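Local coordinates for protein glucosamine-6-phosphate deaminase (Thermotoga maritima, PDB 1J5X) that is a SIS-domain protein of alpha/beta fold, built round parallel sheets flanked by helices, at residues A[27-38]-A[166-174]. Numbering follows the deposited sequence.
Sequences LKKFFENFVLNL and MILLSLMFL
Phe30 and Met166, a selenomethionine, meet in a Met-aromatic contact that shows how a helix pair can cohere through ring faces and edges, with no hydrogen bond between 27-38 and 166-174. The selenium lies over one face of the Phe30 ring, 4.4 Å from SE of Met166 to the centroid and offset toward the rim. Met166 CB adds a CH-pi contact, 3.5 Å from Phe30 CE2, and the extended chain beyond CG carries the methyl on past Leu27.

A second CH-pi contact joins Val35 to Phe173: with CG1 of Val35 anti to its own nitrogen (chi1 -177°), that methyl is set over one face of the Phe173 ring, offset toward its rim and 3.4 Å from Phe173 CG. The edge of Phe31 turns toward the face of the Phe173 ring in an offset edge-to-face pair, planes at 86° and centroids 5.9 Å apart. Leu36 CD2 reaches the far end of that ring, 3.7 Å from Phe173 CZ.

Leu169 is the knob in a hole of Leu27, Phe30, Phe31 and Val35, and Leu38 CD2 lies against Ser170 O and Leu174 CB. Ser170 is the polar exception: its OG donates to Met166 O at 2.7 Å, within its own helix, leaving the hydroxyl oxygen at the edges of the Phe30 and Phe34 rings, 3.2 Å from Phe30 CZ.

The axes of 27-35 and 166-174 cross at -42°, 11.0 Å apart at closest approach. Helix 184-205 touches Leu27, Phe31 and Leu169, while Phe151 meets Phe34 and Ser170. Helix 162-179 thus lies between helix 27-35 on one flank and, through Ile167, helix 62-78 and strand 102-107 of the five-stranded parallel sheet on the other.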
loop_
_atom_site.group_PDB
_atom_site.type_symbol
_atom_site.label_atom_id
_atom_site.label_comp_id
_atom_site.label_asym_id
_atom_site.label_seq_id
_atom_site.Cartn_x
_atom_site.Cartn_y
_atom_site.Cartn_z
ATOM N N LEU A 27 -13.201 -9.639 -1.526
ATOM C CA LEU A 27 -12.450 -9.471 -0.281
ATOM C C LEU A 27 -12.983 -10.295 0.881
ATOM O O LEU A 27 -12.218 -10.910 1.599
ATOM C CB LEU A 27 -12.418 -7.979 0.087
ATOM C CG LEU A 27 -11.492 -7.585 1.249
ATOM C CD1 LEU A 27 -9.985 -7.891 0.851
ATOM C CD2 LEU A 27 -11.711 -6.083 1.512
ATOM N N LYS A 28 -14.302 -10.297 1.060
ATOM C CA LYS A 28 -14.869 -11.069 2.161
ATOM C C LYS A 28 -14.555 -12.540 2.043
ATOM O O LYS A 28 -14.208 -13.239 3.007
ATOM C CB LYS A 28 -16.385 -10.835 2.265
ATOM C CG LYS A 28 -17.025 -11.533 3.482
ATOM C CD LYS A 28 -18.434 -10.967 3.734
ATOM C CE LYS A 28 -19.120 -11.552 4.978
ATOM N NZ LYS A 28 -19.796 -12.865 4.705
ATOM N N LYS A 29 -14.666 -13.049 0.822
ATOM C CA LYS A 29 -14.345 -14.449 0.617
ATOM C C LYS A 29 -12.890 -14.760 0.948
ATOM O O LYS A 29 -12.578 -15.767 1.580
ATOM C CB LYS A 29 -14.616 -14.804 -0.857
ATOM C CG LYS A 29 -14.267 -16.219 -1.257
ATOM C CD LYS A 29 -14.733 -16.400 -2.730
ATOM C CE LYS A 29 -14.546 -17.817 -3.258
ATOM N NZ LYS A 29 -14.763 -17.797 -4.734
ATOM N N PHE A 30 -11.999 -13.887 0.487
ATOM C CA PHE A 30 -10.590 -14.068 0.730
ATOM C C PHE A 30 -10.371 -13.981 2.247
ATOM O O PHE A 30 -9.648 -14.779 2.835
ATOM C CB PHE A 30 -9.796 -12.953 0.024
ATOM C CG PHE A 30 -8.387 -12.821 0.514
ATOM C CD1 PHE A 30 -7.411 -13.721 0.126
ATOM C CD2 PHE A 30 -8.042 -11.777 1.417
ATOM C CE1 PHE A 30 -6.078 -13.620 0.605
ATOM C CE2 PHE A 30 -6.725 -11.656 1.914
ATOM C CZ PHE A 30 -5.735 -12.573 1.512
ATOM N N PHE A 31 -10.988 -12.974 2.860
ATOM C CA PHE A 31 -10.820 -12.792 4.312
ATOM C C PHE A 31 -11.235 -14.049 5.077
ATOM O O PHE A 31 -10.491 -14.564 5.949
ATOM C CB PHE A 31 -11.684 -11.599 4.760
ATOM C CG PHE A 31 -11.622 -11.340 6.245
ATOM C CD1 PHE A 31 -10.429 -10.945 6.858
ATOM C CD2 PHE A 31 -12.779 -11.510 7.034
ATOM C CE1 PHE A 31 -10.364 -10.720 8.245
ATOM C CE2 PHE A 31 -12.742 -11.288 8.429
ATOM C CZ PHE A 31 -11.542 -10.898 9.044
ATOM N N GLU A 32 -12.410 -14.576 4.717
ATOM C CA GLU A 32 -12.965 -15.713 5.448
ATOM C C GLU A 32 -12.306 -17.015 5.147
ATOM O O GLU A 32 -12.168 -17.864 6.011
ATOM C CB GLU A 32 -14.473 -15.818 5.195
ATOM C CG GLU A 32 -15.240 -14.558 5.623
ATOM C CD GLU A 32 -16.742 -14.647 5.369
ATOM O OE1 GLU A 32 -17.157 -15.492 4.537
ATOM O OE2 GLU A 32 -17.511 -13.871 5.983
ATOM N N ASN A 33 -11.865 -17.193 3.908
ATOM C CA ASN A 33 -11.239 -18.460 3.614
ATOM C C ASN A 33 -9.757 -18.566 3.909
ATOM O O ASN A 33 -9.261 -19.649 4.223
ATOM C CB ASN A 33 -11.551 -18.825 2.171
ATOM C CG ASN A 33 -12.986 -19.202 2.008
ATOM O OD1 ASN A 33 -13.272 -20.485 2.206
ATOM N ND2 ASN A 33 -13.852 -18.356 1.759
ATOM N N PHE A 34 -9.039 -17.455 3.817
ATOM C CA PHE A 34 -7.614 -17.497 4.053
ATOM C C PHE A 34 -7.202 -16.744 5.350
ATOM O O PHE A 34 -6.488 -17.276 6.172
ATOM C CB PHE A 34 -6.854 -16.836 2.866
ATOM C CG PHE A 34 -5.368 -16.777 3.059
ATOM C CD1 PHE A 34 -4.577 -17.918 2.840
ATOM C CD2 PHE A 34 -4.740 -15.583 3.396
ATOM C CE1 PHE A 34 -3.176 -17.860 2.947
ATOM C CE2 PHE A 34 -3.363 -15.499 3.504
ATOM C CZ PHE A 34 -2.559 -16.631 3.282
ATOM N N VAL A 35 -7.641 -15.502 5.490
ATOM C CA VAL A 35 -7.189 -14.718 6.667
ATOM C C VAL A 35 -7.629 -15.339 8.013
ATOM O O VAL A 35 -6.795 -15.606 8.893
ATOM C CB VAL A 35 -7.638 -13.241 6.537
ATOM C CG1 VAL A 35 -7.076 -12.439 7.743
ATOM C CG2 VAL A 35 -7.001 -12.607 5.287
ATOM N N LEU A 36 -8.924 -15.556 8.157
ATOM C CA LEU A 36 -9.457 -16.150 9.370
ATOM C C LEU A 36 -8.891 -17.503 9.701
ATOM O O LEU A 36 -9.100 -17.969 10.793
ATOM C CB LEU A 36 -10.953 -16.315 9.261
ATOM C CG LEU A 36 -11.679 -14.998 9.253
ATOM C CD1 LEU A 36 -13.171 -15.316 9.246
ATOM C CD2 LEU A 36 -11.278 -14.179 10.532
ATOM N N ASN A 37 -8.187 -18.158 8.775
ATOM C CA ASN A 37 -7.648 -19.491 9.095
ATOM C C ASN A 37 -6.149 -19.465 9.342
ATOM O O ASN A 37 -5.527 -20.481 9.688
ATOM C CB ASN A 37 -8.015 -20.510 7.983
ATOM C CG ASN A 37 -9.523 -20.817 7.939
ATOM O OD1 ASN A 37 -10.079 -21.204 9.098
ATOM N ND2 ASN A 37 -10.185 -20.696 6.886
ATOM N N LEU A 38 -5.577 -18.276 9.191
ATOM C CA LEU A 38 -4.152 -18.059 9.350
ATOM C C LEU A 38 -3.568 -18.485 10.711
ATOM O O LEU A 38 -2.440 -18.968 10.768
ATOM C CB LEU A 38 -3.862 -16.580 9.064
ATOM C CG LEU A 38 -2.727 -15.930 8.253
ATOM C CD1 LEU A 38 -2.468 -16.612 6.936
ATOM C CD2 LEU A 38 -3.113 -14.471 8.016
HETATM N N MSE A 166 -4.968 -7.038 0.000
HETATM C CA MSE A 166 -5.116 -8.326 0.621
HETATM C C MSE A 166 -3.911 -8.845 1.390
HETATM O O MSE A 166 -4.057 -9.485 2.435
HETATM C CB MSE A 166 -5.634 -9.376 -0.452
HETATM C CG MSE A 166 -6.936 -8.900 -1.001
HETATM SE SE MSE A 166 -7.391 -10.168 -2.552
HETATM C CE MSE A 166 -9.222 -9.596 -2.770
ATOM N N ILE A 167 -2.691 -8.574 0.921
ATOM C CA ILE A 167 -1.545 -9.066 1.664
ATOM C C ILE A 167 -1.449 -8.161 2.940
ATOM O O ILE A 167 -1.183 -8.663 4.033
ATOM C CB ILE A 167 -0.234 -8.952 0.831
ATOM C CG1 ILE A 167 -0.274 -10.042 -0.308
ATOM C CG2 ILE A 167 1.016 -9.224 1.736
ATOM C CD1 ILE A 167 0.768 -9.795 -1.371
ATOM N N LEU A 168 -1.704 -6.882 2.772
ATOM C CA LEU A 168 -1.620 -5.949 3.943
ATOM C C LEU A 168 -2.640 -6.392 5.027
ATOM O O LEU A 168 -2.278 -6.540 6.212
ATOM C CB LEU A 168 -1.853 -4.518 3.469
ATOM C CG LEU A 168 -1.768 -3.456 4.588
ATOM C CD1 LEU A 168 -0.432 -3.604 5.347
ATOM C CD2 LEU A 168 -1.952 -2.064 4.017
ATOM N N LEU A 169 -3.858 -6.631 4.599
ATOM C CA LEU A 169 -4.886 -7.099 5.527
ATOM C C LEU A 169 -4.408 -8.344 6.233
ATOM O O LEU A 169 -4.519 -8.491 7.475
ATOM C CB LEU A 169 -6.144 -7.419 4.764
ATOM C CG LEU A 169 -7.163 -8.300 5.488
ATOM C CD1 LEU A 169 -7.682 -7.511 6.721
ATOM C CD2 LEU A 169 -8.338 -8.556 4.558
ATOM N N SER A 170 -3.877 -9.295 5.468
ATOM C CA SER A 170 -3.430 -10.531 6.098
ATOM C C SER A 170 -2.326 -10.366 7.145
ATOM O O SER A 170 -2.373 -11.006 8.219
ATOM C CB SER A 170 -2.910 -11.553 5.024
ATOM O OG SER A 170 -3.885 -11.733 4.006
ATOM N N LEU A 171 -1.327 -9.540 6.852
ATOM C CA LEU A 171 -0.216 -9.380 7.763
ATOM C C LEU A 171 -0.656 -8.508 8.948
ATOM O O LEU A 171 -0.157 -8.751 10.004
ATOM C CB LEU A 171 1.018 -8.764 7.063
ATOM C CG LEU A 171 1.542 -9.598 5.879
ATOM C CD1 LEU A 171 2.781 -8.917 5.255
ATOM C CD2 LEU A 171 1.836 -10.976 6.350
HETATM N N MSE A 172 -1.546 -7.528 8.752
HETATM C CA MSE A 172 -1.991 -6.723 9.932
HETATM C C MSE A 172 -2.726 -7.685 10.871
HETATM O O MSE A 172 -2.511 -7.720 12.094
HETATM C CB MSE A 172 -2.916 -5.627 9.476
HETATM C CG MSE A 172 -2.169 -4.575 8.708
HETATM SE SE MSE A 172 -3.364 -3.143 8.118
HETATM C CE MSE A 172 -3.538 -2.156 9.807
ATOM N N PHE A 173 -3.631 -8.471 10.295
ATOM C CA PHE A 173 -4.401 -9.447 11.096
ATOM C C PHE A 173 -3.483 -10.417 11.819
ATOM O O PHE A 173 -3.644 -10.700 13.029
ATOM C CB PHE A 173 -5.429 -10.138 10.152
ATOM C CG PHE A 173 -6.335 -11.150 10.830
ATOM C CD1 PHE A 173 -5.886 -12.428 11.099
ATOM C CD2 PHE A 173 -7.628 -10.815 11.153
ATOM C CE1 PHE A 173 -6.717 -13.389 11.683
ATOM C CE2 PHE A 173 -8.494 -11.795 11.753
ATOM C CZ PHE A 173 -8.022 -13.056 12.004
ATOM N N LEU A 174 -2.501 -10.940 11.113
ATOM C CA LEU A 174 -1.516 -11.845 11.717
ATOM C C LEU A 174 -0.743 -11.187 12.903
ATOM O O LEU A 174 -0.467 -11.813 13.965
ATOM C CB LEU A 174 -0.516 -12.276 10.634
ATOM C CG LEU A 174 0.623 -13.231 11.016
ATOM C CD1 LEU A 174 1.292 -13.849 9.820
ATOM C CD2 LEU A 174 1.651 -12.458 11.687
#